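Local coordinates for protein exosome complex component Rrp42 (Pyrococcus abyssi, PDB 2PO1) that probably serves as a non-catalytic subunit of the archaeal RNA-degrading exosome and helps to shape the active site of its partner subunit Rrp41, at residues Arg31-Arg37 against Ile207-Ser213; Pro198-Ala202 against Tyr252-Ala257; Ala53-Leu57 against Gly157-Ile161; Thr60-Ile66 against Ile141-Asp147. All coordinates share one frame; numbering follows the deposited sequence.

Contact 1: residues Arg31-Arg37 against Ile207-Ser213; sequences RGFEDYR and ILVVDPS
D211 holds R31 and R37 in a salt-bridge network, which ties the loop around the type I beta turn G32-D35 to the end of edge strand 207-210. The D211 side chain leaves with CG anti to the backbone N (chi1 -178°), which brings it over one face of the Y36 ring. CB makes a CH-pi contact there, 3.6 Å from the centroid of Y36. Beyond it CG lies 3.4 Å from CD2 of Y36, and the carboxylate stacks almost flat on the ring, the planes 15° apart. At the tip the two oxygens share the work. OD1 takes the backbone N of R37 at 2.8 Å, nearly straight, and also NE of R37 from above the carboxylate plane. OD2 receives NH2 of R37 at 2.7 Å on its syn side, with N151 as a further donor. Aspartate suits the place because its short arm sets both oxygens against one guanidinium, which is itself held by backbone carbonyls of D149 and G150. R31 grips the backbone instead: NH1 and NH2 both donate end-on to D211 O, and NH1 also forms a salt bridge to OD1. At the turn, F33 takes CG2 of I207 over one face of its ring, an apolar cover for a partly exposed aromatic. The turn is pinned where V210 N donates to F33 O at 2.7 Å.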
loop_
_atom_site.group_PDB
_atom_site.type_symbol
_atom_site.label_atom_id
_atom_site.label_comp_id
_atom_site.label_asym_id
_atom_site.label_seq_id
_atom_site.Cartn_x
_atom_site.Cartn_y
_atom_site.Cartn_z
ATOM N N ARG C 31 -17.563 -33.480 23.141
ATOM C CA ARG C 31 -17.852 -32.379 24.033
ATOM C C ARG C 31 -19.341 -32.147 24.155
ATOM O O ARG C 31 -20.082 -32.486 23.226
ATOM C CB ARG C 31 -17.273 -31.119 23.438
ATOM C CG ARG C 31 -15.888 -30.840 23.832
ATOM C CD ARG C 31 -15.688 -29.416 23.469
ATOM N NE ARG C 31 -15.514 -29.220 22.036
ATOM C CZ ARG C 31 -15.543 -28.024 21.467
ATOM N NH1 ARG C 31 -15.722 -26.938 22.209
ATOM N NH2 ARG C 31 -15.296 -27.890 20.163
ATOM N N GLY C 32 -19.769 -31.567 25.283
ATOM C CA GLY C 32 -21.158 -31.143 25.472
ATOM C C GLY C 32 -21.346 -29.867 24.673
ATOM O O GLY C 32 -20.364 -29.285 24.204
ATOM N N PHE C 33 -22.594 -29.420 24.517
ATOM C CA PHE C 33 -22.871 -28.181 23.755
ATOM C C PHE C 33 -22.258 -26.975 24.430
ATOM O O PHE C 33 -21.952 -25.945 23.773
ATOM C CB PHE C 33 -24.390 -27.974 23.586
ATOM C CG PHE C 33 -25.063 -29.002 22.666
ATOM C CD1 PHE C 33 -26.442 -29.017 22.541
ATOM C CD2 PHE C 33 -24.300 -29.924 21.926
ATOM C CE1 PHE C 33 -27.056 -29.925 21.698
ATOM C CE2 PHE C 33 -24.914 -30.846 21.106
ATOM C CZ PHE C 33 -26.292 -30.835 20.975
ATOM N N GLU C 34 -22.063 -27.093 25.740
ATOM C CA GLU C 34 -21.553 -25.949 26.527
ATOM C C GLU C 34 -20.108 -26.115 26.984
ATOM O O GLU C 34 -19.602 -25.312 27.767
ATOM C CB GLU C 34 -22.505 -25.558 27.688
ATOM C CG GLU C 34 -23.838 -24.933 27.204
ATOM C CD GLU C 34 -24.794 -24.640 28.334
ATOM O OE1 GLU C 34 -24.381 -24.815 29.514
ATOM O OE2 GLU C 34 -25.957 -24.234 28.028
ATOM N N ASP C 35 -19.418 -27.112 26.446
ATOM C CA ASP C 35 -18.051 -27.334 26.864
ATOM C C ASP C 35 -17.038 -26.676 25.946
ATOM O O ASP C 35 -17.171 -26.733 24.729
ATOM C CB ASP C 35 -17.784 -28.814 26.913
ATOM C CG ASP C 35 -18.625 -29.491 27.935
ATOM O OD1 ASP C 35 -19.117 -28.798 28.839
ATOM O OD2 ASP C 35 -18.815 -30.684 27.826
ATOM N N TYR C 36 -16.022 -26.079 26.563
ATOM C CA TYR C 36 -14.805 -25.687 25.854
ATOM C C TYR C 36 -13.962 -26.896 25.670
ATOM O O TYR C 36 -14.029 -27.806 26.483
ATOM C CB TYR C 36 -14.029 -24.664 26.693
ATOM C CG TYR C 36 -14.484 -23.303 26.336
ATOM C CD1 TYR C 36 -15.714 -22.843 26.762
ATOM C CD2 TYR C 36 -13.713 -22.490 25.513
ATOM C CE1 TYR C 36 -16.167 -21.595 26.403
ATOM C CE2 TYR C 36 -14.153 -21.253 25.170
ATOM C CZ TYR C 36 -15.373 -20.817 25.593
ATOM O OH TYR C 36 -15.853 -19.585 25.213
ATOM N N ARG C 37 -13.111 -26.850 24.643
ATOM C CA ARG C 37 -12.087 -27.859 24.438
ATOM C C ARG C 37 -11.120 -27.615 25.554
ATOM O O ARG C 37 -11.221 -26.577 26.193
ATOM C CB ARG C 37 -11.394 -27.612 23.100
ATOM C CG ARG C 37 -12.226 -27.940 21.915
ATOM C CD ARG C 37 -11.619 -27.326 20.647
ATOM N NE ARG C 37 -11.766 -25.890 20.655
ATOM C CZ ARG C 37 -11.314 -25.098 19.675
ATOM N NH1 ARG C 37 -10.623 -25.623 18.667
ATOM N NH2 ARG C 37 -11.532 -23.777 19.715
ATOM N N ILE C 207 -29.197 -25.221 16.909
ATOM C CA ILE C 207 -28.435 -25.544 18.086
ATOM C C ILE C 207 -27.218 -24.626 18.185
ATOM O O ILE C 207 -26.456 -24.473 17.212
ATOM C CB ILE C 207 -27.963 -27.007 18.002
ATOM C CG1 ILE C 207 -29.115 -27.955 18.291
ATOM C CG2 ILE C 207 -26.899 -27.252 19.010
ATOM C CD1 ILE C 207 -28.898 -29.328 17.711
ATOM N N LEU C 208 -27.023 -24.024 19.363
ATOM C CA LEU C 208 -25.785 -23.308 19.656
ATOM C C LEU C 208 -24.853 -24.154 20.465
ATOM O O LEU C 208 -25.242 -24.811 21.419
ATOM C CB LEU C 208 -25.997 -21.994 20.408
ATOM C CG LEU C 208 -27.048 -20.947 20.034
ATOM C CD1 LEU C 208 -26.612 -19.600 20.445
ATOM C CD2 LEU C 208 -27.458 -20.918 18.575
ATOM N N VAL C 209 -23.586 -24.054 20.122
ATOM C CA VAL C 209 -22.573 -24.919 20.677
ATOM C C VAL C 209 -21.423 -23.950 20.993
ATOM O O VAL C 209 -20.985 -23.153 20.123
ATOM C CB VAL C 209 -22.309 -25.925 19.563
ATOM C CG1 VAL C 209 -21.053 -25.636 18.661
ATOM C CG2 VAL C 209 -22.657 -27.339 19.877
ATOM N N VAL C 210 -20.958 -23.963 22.228
ATOM C CA VAL C 210 -19.920 -23.031 22.609
ATOM C C VAL C 210 -18.557 -23.563 22.157
ATOM O O VAL C 210 -18.346 -24.786 22.011
ATOM C CB VAL C 210 -19.915 -22.768 24.120
ATOM C CG1 VAL C 210 -19.387 -23.945 24.813
ATOM C CG2 VAL C 210 -18.979 -21.596 24.437
ATOM N N ASP C 211 -17.649 -22.621 21.916
ATOM C CA ASP C 211 -16.279 -22.922 21.514
ATOM C C ASP C 211 -16.243 -23.876 20.328
ATOM O O ASP C 211 -15.770 -24.998 20.471
ATOM C CB ASP C 211 -15.500 -23.503 22.675
ATOM C CG ASP C 211 -14.057 -23.782 22.337
ATOM O OD1 ASP C 211 -13.534 -24.756 22.909
ATOM O OD2 ASP C 211 -13.450 -23.039 21.527
ATOM N N PRO C 212 -16.653 -23.386 19.132
ATOM C CA PRO C 212 -16.769 -24.201 17.931
ATOM C C PRO C 212 -15.357 -24.478 17.460
ATOM O O PRO C 212 -14.546 -23.581 17.492
ATOM C CB PRO C 212 -17.496 -23.255 16.929
ATOM C CG PRO C 212 -17.167 -21.894 17.357
ATOM C CD PRO C 212 -16.994 -21.970 18.874
ATOM N N SER C 213 -15.044 -25.710 17.134
ATOM C CA SER C 213 -13.762 -26.045 16.505
ATOM C C SER C 213 -13.887 -25.614 15.049
ATOM O O SER C 213 -14.968 -25.236 14.598
ATOM C CB SER C 213 -13.569 -27.542 16.504
ATOM O OG SER C 213 -14.631 -28.155 15.766
#

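Contact 2: residues Pro198-Ala202 against Tyr252-Ala257; sequences PVTFA and YAVETA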
loop_
_atom_site.group_PDB
_atom_site.type_symbol
_atom_site.label_atom_id
_atom_site.label_comp_id
_atom_site.label_asym_id
_atom_site.label_seq_id
_atom_site.Cartn_x
_atom_site.Cartn_y
_atom_site.Cartn_z
ATOM N N PRO C 198 -14.283 -13.263 26.101
ATOM C CA PRO C 198 -15.369 -13.492 25.138
ATOM C C PRO C 198 -15.755 -14.937 25.214
ATOM O O PRO C 198 -14.880 -15.823 25.369
ATOM C CB PRO C 198 -14.746 -13.201 23.766
ATOM C CG PRO C 198 -13.334 -12.822 24.010
ATOM C CD PRO C 198 -12.963 -13.253 25.437
ATOM N N VAL C 199 -17.059 -15.183 25.166
ATOM C CA VAL C 199 -17.480 -16.538 24.950
ATOM C C VAL C 199 -18.241 -16.592 23.645
ATOM O O VAL C 199 -19.094 -15.766 23.419
ATOM C CB VAL C 199 -18.310 -17.003 26.140
ATOM C CG1 VAL C 199 -18.925 -18.310 25.832
ATOM C CG2 VAL C 199 -17.393 -17.066 27.414
ATOM N N THR C 200 -17.945 -17.564 22.794
ATOM C CA THR C 200 -18.442 -17.561 21.432
ATOM C C THR C 200 -19.193 -18.834 21.142
ATOM O O THR C 200 -18.786 -19.884 21.551
ATOM C CB THR C 200 -17.278 -17.376 20.457
ATOM O OG1 THR C 200 -16.829 -16.020 20.539
ATOM C CG2 THR C 200 -17.697 -17.679 19.096
ATOM N N PHE C 201 -20.356 -18.702 20.516
ATOM C CA PHE C 201 -21.208 -19.842 20.152
ATOM C C PHE C 201 -21.327 -19.922 18.645
ATOM O O PHE C 201 -21.430 -18.887 17.983
ATOM C CB PHE C 201 -22.629 -19.681 20.746
ATOM C CG PHE C 201 -22.630 -19.479 22.236
ATOM C CD1 PHE C 201 -22.243 -18.249 22.792
ATOM C CD2 PHE C 201 -22.977 -20.521 23.083
ATOM C CE1 PHE C 201 -22.195 -18.079 24.181
ATOM C CE2 PHE C 201 -22.937 -20.345 24.477
ATOM C CZ PHE C 201 -22.535 -19.133 25.015
ATOM N N ALA C 202 -21.346 -21.143 18.108
ATOM C CA ALA C 202 -21.706 -21.376 16.706
ATOM C C ALA C 202 -23.150 -21.806 16.711
ATOM O O ALA C 202 -23.533 -22.627 17.508
ATOM C CB ALA C 202 -20.847 -22.467 16.130
ATOM N N TYR C 252 -30.027 -16.839 25.810
ATOM C CA TYR C 252 -29.295 -18.046 26.171
ATOM C C TYR C 252 -27.789 -17.845 26.078
ATOM O O TYR C 252 -27.047 -18.244 26.972
ATOM C CB TYR C 252 -29.708 -19.216 25.229
ATOM C CG TYR C 252 -28.753 -20.383 25.327
ATOM C CD1 TYR C 252 -27.701 -20.509 24.418
ATOM C CD2 TYR C 252 -28.855 -21.315 26.374
ATOM C CE1 TYR C 252 -26.820 -21.506 24.512
ATOM C CE2 TYR C 252 -27.977 -22.358 26.463
ATOM C CZ TYR C 252 -26.941 -22.429 25.533
ATOM O OH TYR C 252 -26.008 -23.424 25.563
ATOM N N ALA C 253 -27.326 -17.252 24.968
ATOM C CA ALA C 253 -25.917 -17.067 24.754
ATOM C C ALA C 253 -25.364 -16.151 25.874
ATOM O O ALA C 253 -24.282 -16.397 26.425
ATOM C CB ALA C 253 -25.689 -16.399 23.378
ATOM N N VAL C 254 -26.111 -15.091 26.208
ATOM C CA VAL C 254 -25.598 -14.094 27.157
ATOM C C VAL C 254 -25.415 -14.795 28.483
ATOM O O VAL C 254 -24.346 -14.764 29.123
ATOM C CB VAL C 254 -26.592 -12.927 27.349
ATOM C CG1 VAL C 254 -26.132 -12.099 28.497
ATOM C CG2 VAL C 254 -26.641 -12.044 26.088
ATOM N N GLU C 255 -26.461 -15.493 28.864
ATOM C CA GLU C 255 -26.453 -16.143 30.132
ATOM C C GLU C 255 -25.360 -17.214 30.251
ATOM O O GLU C 255 -24.613 -17.262 31.219
ATOM C CB GLU C 255 -27.860 -16.658 30.387
ATOM C CG GLU C 255 -27.935 -17.575 31.455
ATOM C CD GLU C 255 -29.285 -17.512 32.096
ATOM O OE1 GLU C 255 -30.154 -16.767 31.577
ATOM O OE2 GLU C 255 -29.455 -18.204 33.127
ATOM N N THR C 256 -25.255 -18.059 29.241
ATOM C CA THR C 256 -24.259 -19.102 29.192
ATOM C C THR C 256 -22.852 -18.558 29.109
ATOM O O THR C 256 -21.976 -19.135 29.691
ATOM C CB THR C 256 -24.509 -19.961 27.957
ATOM O OG1 THR C 256 -25.855 -20.367 28.009
ATOM C CG2 THR C 256 -23.609 -21.174 27.938
ATOM N N ALA C 257 -22.642 -17.474 28.345
ATOM C CA ALA C 257 -21.409 -16.688 28.316
ATOM C C ALA C 257 -20.864 -16.346 29.707
ATOM O O ALA C 257 -19.682 -16.602 29.998
ATOM C CB ALA C 257 -21.658 -15.400 27.557
#
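The carbonyl oxygen of Y252 is gripped twice by T256, a residue that, like Y252 itself, packs against F201 of the strand. T256 N donates to Y252 O at 2.9 Å in the ordinary helical bond, and T256 OG1 donates to Y252 O at 2.6 Å from the opposite face of the carbonyl plane. The hydroxyl bond fixes the threonine's rotation: with chi1 near -53° the hydroxyl lies beside its own backbone N, and CG2 is left to face the strand. A beta-branched threonine thus suits a buried helix surface, its polar branch spent on the helix and its methyl on the neighbour.

F201 makes most of the strand's contact with the helix. CG2 of T256 meets the ring edge in plane, 3.6 Å from CE2 of F201, while CA of A253 stands over one face, 4.2 Å from the ring centroid of F201. The rings of F201 and Y252 approach obliquely at their CE2 and CE1 atoms. Farther along, V199 CB packs on A257 CB at 4.0 Å. Alanines at 253 and 257, one helical turn apart, let the bulkier strand side chains come close to the helix backbone.

The tyrosine's own hydroxyl is bonded to E34 in the loop before strand 39-43. Strand 197-204 runs between 207-210 and 222-228 in the four-stranded antiparallel sheet, and helix 247-275 crosses its V199 and F201 face, A257 also touching I226 of strand 222-228.

Contact 3: residues Ala53-Leu57 against Gly157-Ile161; sequences ALVKL and GIAAI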
loop_
_atom_site.group_PDB
_atom_site.type_symbol
_atom_site.label_atom_id
_atom_site.label_comp_id
_atom_site.label_asym_id
_atom_site.label_seq_id
_atom_site.Cartn_x
_atom_site.Cartn_y
_atom_site.Cartn_z
ATOM N N ALA C 53 0.793 -14.007 26.658
ATOM C CA ALA C 53 0.002 -15.147 27.086
ATOM C C ALA C 53 -0.041 -16.009 25.846
ATOM O O ALA C 53 -0.236 -15.515 24.692
ATOM C CB ALA C 53 -1.457 -14.719 27.505
ATOM N N LEU C 54 0.250 -17.275 26.057
ATOM C CA LEU C 54 -0.003 -18.295 25.039
ATOM C C LEU C 54 -1.309 -18.967 25.488
ATOM O O LEU C 54 -1.365 -19.478 26.625
ATOM C CB LEU C 54 1.141 -19.314 25.022
ATOM C CG LEU C 54 0.945 -20.414 23.982
ATOM C CD1 LEU C 54 0.975 -19.886 22.553
ATOM C CD2 LEU C 54 2.013 -21.360 24.120
ATOM N N VAL C 55 -2.345 -18.920 24.639
ATOM C CA VAL C 55 -3.605 -19.610 24.910
ATOM C C VAL C 55 -3.866 -20.698 23.888
ATOM O O VAL C 55 -3.659 -20.486 22.726
ATOM C CB VAL C 55 -4.784 -18.637 25.005
ATOM C CG1 VAL C 55 -6.098 -19.367 25.146
ATOM C CG2 VAL C 55 -4.589 -17.769 26.259
ATOM N N LYS C 56 -4.250 -21.889 24.360
ATOM C CA LYS C 56 -4.658 -22.992 23.497
ATOM C C LYS C 56 -6.070 -23.340 23.864
ATOM O O LYS C 56 -6.328 -23.609 25.044
ATOM C CB LYS C 56 -3.741 -24.204 23.715
ATOM C CG LYS C 56 -2.268 -23.858 23.504
ATOM C CD LYS C 56 -1.382 -25.107 23.502
ATOM C CE LYS C 56 0.058 -24.719 23.800
ATOM N NZ LYS C 56 0.890 -25.898 24.269
ATOM N N LEU C 57 -6.968 -23.279 22.871
ATOM C CA LEU C 57 -8.315 -23.819 22.980
ATOM C C LEU C 57 -8.263 -25.063 22.102
ATOM O O LEU C 57 -8.262 -24.947 20.883
ATOM C CB LEU C 57 -9.324 -22.828 22.408
ATOM C CG LEU C 57 -10.094 -21.978 23.386
ATOM C CD1 LEU C 57 -9.272 -21.400 24.596
ATOM C CD2 LEU C 57 -10.942 -20.919 22.696
ATOM N N GLY C 157 -9.244 -13.276 22.918
ATOM C CA GLY C 157 -9.600 -12.435 24.050
ATOM C C GLY C 157 -9.029 -12.948 25.371
ATOM O O GLY C 157 -8.655 -12.170 26.249
ATOM N N ILE C 158 -9.011 -14.259 25.526
ATOM C CA ILE C 158 -8.459 -14.896 26.742
ATOM C C ILE C 158 -6.996 -14.551 26.796
ATOM O O ILE C 158 -6.514 -14.000 27.777
ATOM C CB ILE C 158 -8.617 -16.383 26.702
ATOM C CG1 ILE C 158 -10.074 -16.736 26.949
ATOM C CG2 ILE C 158 -7.812 -17.084 27.792
ATOM C CD1 ILE C 158 -10.393 -18.145 26.483
ATOM N N ALA C 159 -6.292 -14.807 25.706
ATOM C CA ALA C 159 -4.863 -14.450 25.637
ATOM C C ALA C 159 -4.629 -12.972 25.897
ATOM O O ALA C 159 -3.651 -12.629 26.528
ATOM C CB ALA C 159 -4.284 -14.835 24.309
ATOM N N ALA C 160 -5.526 -12.100 25.401
ATOM C CA ALA C 160 -5.284 -10.641 25.446
ATOM C C ALA C 160 -5.393 -10.208 26.885
ATOM O O ALA C 160 -4.493 -9.568 27.424
ATOM C CB ALA C 160 -6.258 -9.856 24.552
ATOM N N ILE C 161 -6.456 -10.627 27.561
ATOM C CA ILE C 161 -6.611 -10.178 28.909
ATOM C C ILE C 161 -5.592 -10.874 29.817
ATOM O O ILE C 161 -5.123 -10.288 30.815
ATOM C CB ILE C 161 -8.076 -10.317 29.441
ATOM C CG1 ILE C 161 -8.229 -9.528 30.754
ATOM C CG2 ILE C 161 -8.462 -11.739 29.577
ATOM C CD1 ILE C 161 -8.197 -7.973 30.450
#
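V55 and A159 meet in a contact of apolar side chains, strand against helix, in the buried core of the RNase PH domain, whose sheet and covering helices are related to the ribosomal protein S5 domain 2-like fold. Among the side-chain contacts, CG2 of V55 does most of the touching. With CG1 anti to the backbone N (chi1 174°), the other branch points into the helix, 3.5 Å from A159 CB. It also meets I158 CG2 at 3.6 Å, the two side chains crossing at about a right angle. L57 brings CD1 to within 3.9 Å of I158 CD1, so the isoleucine is met by a branch on the strand at each of its methyl ends.

A second group consists of side chain against backbone. V55 CG2 lies 3.4 Å from A159 CA, tighter than usual for two carbons, and A53 CB stands 3.2 Å from A159 O. Small residues suit these places: the methyls of A53 and A159 let the axes of the short segments 53-57 and 157-161 come within 7.4 Å, while branched V55 and I158 pack beside them.

The strand's backbone is bonded on both sides within the five-stranded sheet, to 39-43 and to 60-71. Helix 152-166 packs on this face, nearly antiparallel to the strand (158° between the short segments), with I158 also on I41 of strand 39-43 and A159 on V62 and V64 of strand 60-71, and L57 reaches loop residues R37 and D211.

Contact 4: residues Thr60-Ile66 against Ile141-Asp147; sequences TQVLVGI and IDVHVLD
L63 and H144 form the central hydrogen-bonded pair of an antiparallel ladder, H144 N to L63 O at 2.7 Å and L63 N to H144 O at 2.8 Å. G65 and D142 repeat the pattern, and at the other end Q61 N donates to D147 O at 2.8 Å. There the register slips by one. Q61 O accepts both L146 N and D147 N, the classic beta bulge, and L146 has the helical backbone twist this requires (phi -100°, psi -21°).

Between the bonded pairs, the non-hydrogen-bonded pairs bring branched residues together on one face. V64 CG2 meets its partner V143 at CG2, 3.9 Å away, and V64 CG1 reaches diagonally to I141 CG2 at 3.6 Å. I66 lies alongside I141, pointing the same way, with CD1 on I141 CG1. Beta-branched valine and isoleucine suit extended strands, where their methyls spread over the face. The reverse face is more polar. There Q61 and D147 run side by side, CG of Q61 3.9 Å from D147 CB. From the bulge, L146 CD1 touches CB of L63.

Farther out, a subunit of another protein bonds the polar tips and probably helps to position them. D142 OD2 forms a salt bridge with a basic side chain of that subunit, H144 NE2 bonds an acidic one, and D147 OD1 and OD2 bond its backbone and a polar side chain. Strand 60-71 lies between 51-57 and 135-147, the latter next to 82-89, and helix 152-166 covers the V62, V64, V143 and V145 face.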
loop_
_atom_site.group_PDB
_atom_site.type_symbol
_atom_site.label_atom_id
_atom_site.label_comp_id
_atom_site.label_asym_id
_atom_site.label_seq_id
_atom_site.Cartn_x
_atom_site.Cartn_y
_atom_site.Cartn_z
ATOM N N THR C 60 -6.360 -24.808 18.766
ATOM C CA THR C 60 -6.229 -23.406 18.429
ATOM C C THR C 60 -5.191 -22.809 19.373
ATOM O O THR C 60 -5.276 -22.956 20.588
ATOM C CB THR C 60 -7.570 -22.640 18.621
ATOM O OG1 THR C 60 -8.433 -22.926 17.522
ATOM C CG2 THR C 60 -7.333 -21.151 18.679
ATOM N N GLN C 61 -4.193 -22.111 18.832
ATOM C CA GLN C 61 -3.186 -21.504 19.711
ATOM C C GLN C 61 -3.025 -20.099 19.323
ATOM O O GLN C 61 -2.844 -19.809 18.150
ATOM C CB GLN C 61 -1.845 -22.145 19.467
ATOM C CG GLN C 61 -1.942 -23.606 19.572
ATOM C CD GLN C 61 -0.646 -24.185 20.006
ATOM O OE1 GLN C 61 0.046 -23.592 20.820
ATOM N NE2 GLN C 61 -0.300 -25.329 19.468
ATOM N N VAL C 62 -3.033 -19.196 20.300
ATOM C CA VAL C 62 -2.750 -17.842 19.949
ATOM C C VAL C 62 -1.800 -17.245 20.979
ATOM O O VAL C 62 -1.877 -17.569 22.157
ATOM C CB VAL C 62 -4.026 -17.008 19.804
ATOM C CG1 VAL C 62 -5.239 -17.843 19.466
ATOM C CG2 VAL C 62 -4.214 -16.172 20.934
ATOM N N LEU C 63 -0.838 -16.461 20.516
ATOM C CA LEU C 63 0.090 -15.796 21.408
ATOM C C LEU C 63 -0.252 -14.370 21.386
ATOM O O LEU C 63 -0.361 -13.757 20.274
ATOM C CB LEU C 63 1.468 -15.800 20.765
ATOM C CG LEU C 63 2.717 -16.099 21.556
ATOM C CD1 LEU C 63 4.027 -15.750 20.743
ATOM C CD2 LEU C 63 2.705 -15.651 23.080
ATOM N N VAL C 64 -0.285 -13.760 22.558
ATOM C CA VAL C 64 -0.434 -12.316 22.598
ATOM C C VAL C 64 0.712 -11.750 23.346
ATOM O O VAL C 64 1.146 -12.293 24.399
ATOM C CB VAL C 64 -1.773 -11.888 23.317
ATOM C CG1 VAL C 64 -1.829 -10.352 23.569
ATOM C CG2 VAL C 64 -2.866 -12.311 22.488
ATOM N N GLY C 65 1.263 -10.690 22.784
ATOM C CA GLY C 65 2.363 -9.981 23.449
ATOM C C GLY C 65 1.863 -8.588 23.763
ATOM O O GLY C 65 1.085 -8.023 22.985
ATOM N N ILE C 66 2.257 -8.057 24.928
ATOM C CA ILE C 66 1.945 -6.682 25.300
ATOM C C ILE C 66 3.223 -5.944 25.284
ATOM O O ILE C 66 4.192 -6.382 25.876
ATOM C CB ILE C 66 1.339 -6.577 26.734
ATOM C CG1 ILE C 66 0.088 -7.461 26.869
ATOM C CG2 ILE C 66 1.092 -5.131 27.096
ATOM C CD1 ILE C 66 -1.122 -7.091 26.024
ATOM N N ILE C 141 -1.484 -4.360 22.115
ATOM C CA ILE C 141 -1.916 -5.699 22.299
ATOM C C ILE C 141 -1.696 -6.341 20.934
ATOM O O ILE C 141 -2.394 -6.027 19.969
ATOM C CB ILE C 141 -3.364 -5.820 22.689
ATOM C CG1 ILE C 141 -3.641 -4.961 23.916
ATOM C CG2 ILE C 141 -3.692 -7.298 22.885
ATOM C CD1 ILE C 141 -5.059 -5.041 24.380
ATOM N N ASP C 142 -0.648 -7.152 20.842
ATOM C CA ASP C 142 -0.300 -7.698 19.541
ATOM C C ASP C 142 -0.618 -9.188 19.592
ATOM O O ASP C 142 -0.070 -9.962 20.439
ATOM C CB ASP C 142 1.141 -7.412 19.155
ATOM C CG ASP C 142 1.341 -6.017 18.709
ATOM O OD1 ASP C 142 2.156 -5.315 19.351
ATOM O OD2 ASP C 142 0.630 -5.557 17.781
ATOM N N VAL C 143 -1.529 -9.584 18.717
ATOM C CA VAL C 143 -2.103 -10.932 18.786
ATOM C C VAL C 143 -1.541 -11.622 17.577
ATOM O O VAL C 143 -1.760 -11.153 16.427
ATOM C CB VAL C 143 -3.607 -10.986 18.612
ATOM C CG1 VAL C 143 -4.053 -12.482 18.608
ATOM C CG2 VAL C 143 -4.352 -10.123 19.687
ATOM N N HIS C 144 -0.774 -12.679 17.849
ATOM C CA HIS C 144 -0.198 -13.511 16.859
ATOM C C HIS C 144 -0.919 -14.863 16.892
ATOM O O HIS C 144 -0.671 -15.720 17.796
ATOM C CB HIS C 144 1.284 -13.702 17.191
ATOM C CG HIS C 144 2.183 -13.492 16.028
ATOM N ND1 HIS C 144 2.226 -12.304 15.342
ATOM C CD2 HIS C 144 3.145 -14.279 15.484
ATOM C CE1 HIS C 144 3.111 -12.397 14.367
ATOM N NE2 HIS C 144 3.717 -13.564 14.469
ATOM N N VAL C 145 -1.821 -15.079 15.935
ATOM C CA VAL C 145 -2.587 -16.362 15.953
ATOM C C VAL C 145 -1.597 -17.383 15.374
ATOM O O VAL C 145 -1.066 -17.134 14.303
ATOM C CB VAL C 145 -3.906 -16.271 15.176
ATOM C CG1 VAL C 145 -4.485 -17.681 14.902
ATOM C CG2 VAL C 145 -4.892 -15.418 15.951
ATOM N N LEU C 146 -1.282 -18.448 16.129
ATOM C CA LEU C 146 -0.271 -19.428 15.714
ATOM C C LEU C 146 -0.862 -20.704 15.110
ATOM O O LEU C 146 -0.175 -21.376 14.390
ATOM C CB LEU C 146 0.630 -19.851 16.867
ATOM C CG LEU C 146 1.374 -18.757 17.607
ATOM C CD1 LEU C 146 2.064 -19.392 18.768
ATOM C CD2 LEU C 146 2.351 -18.016 16.640
ATOM N N ASP C 147 -2.128 -21.026 15.386
ATOM C CA ASP C 147 -2.717 -22.261 14.839
ATOM C C ASP C 147 -4.186 -22.039 14.958
ATOM O O ASP C 147 -4.661 -21.831 16.040
ATOM C CB ASP C 147 -2.347 -23.462 15.712
ATOM C CG ASP C 147 -2.093 -24.726 14.916
ATOM O OD1 ASP C 147 -1.663 -25.705 15.558
ATOM O OD2 ASP C 147 -2.283 -24.774 13.675
#

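In the fold
Contacts 3 and 4 share the five-stranded sheet and helix 152-166 of the first 3' exoribonuclease domain, their centres about 7 Å apart, with A53 and V55 bonded to V64 and V62. Contact 2 lies in the second such domain, its centre about 17 Å from that of contact 3, and the two touch where P198 meets G157. Contact 1 joins the loop after helix 13-23 to strand 207-210, the neighbour of contact 2's strand, and R37 and D211 meet L57. Along the chain contact 4 nests within contact 3, which nests within contact 1, while contact 2 crosses contact 1. The network thus ties both domains together, and contact 4 also faces a neighbouring subunit.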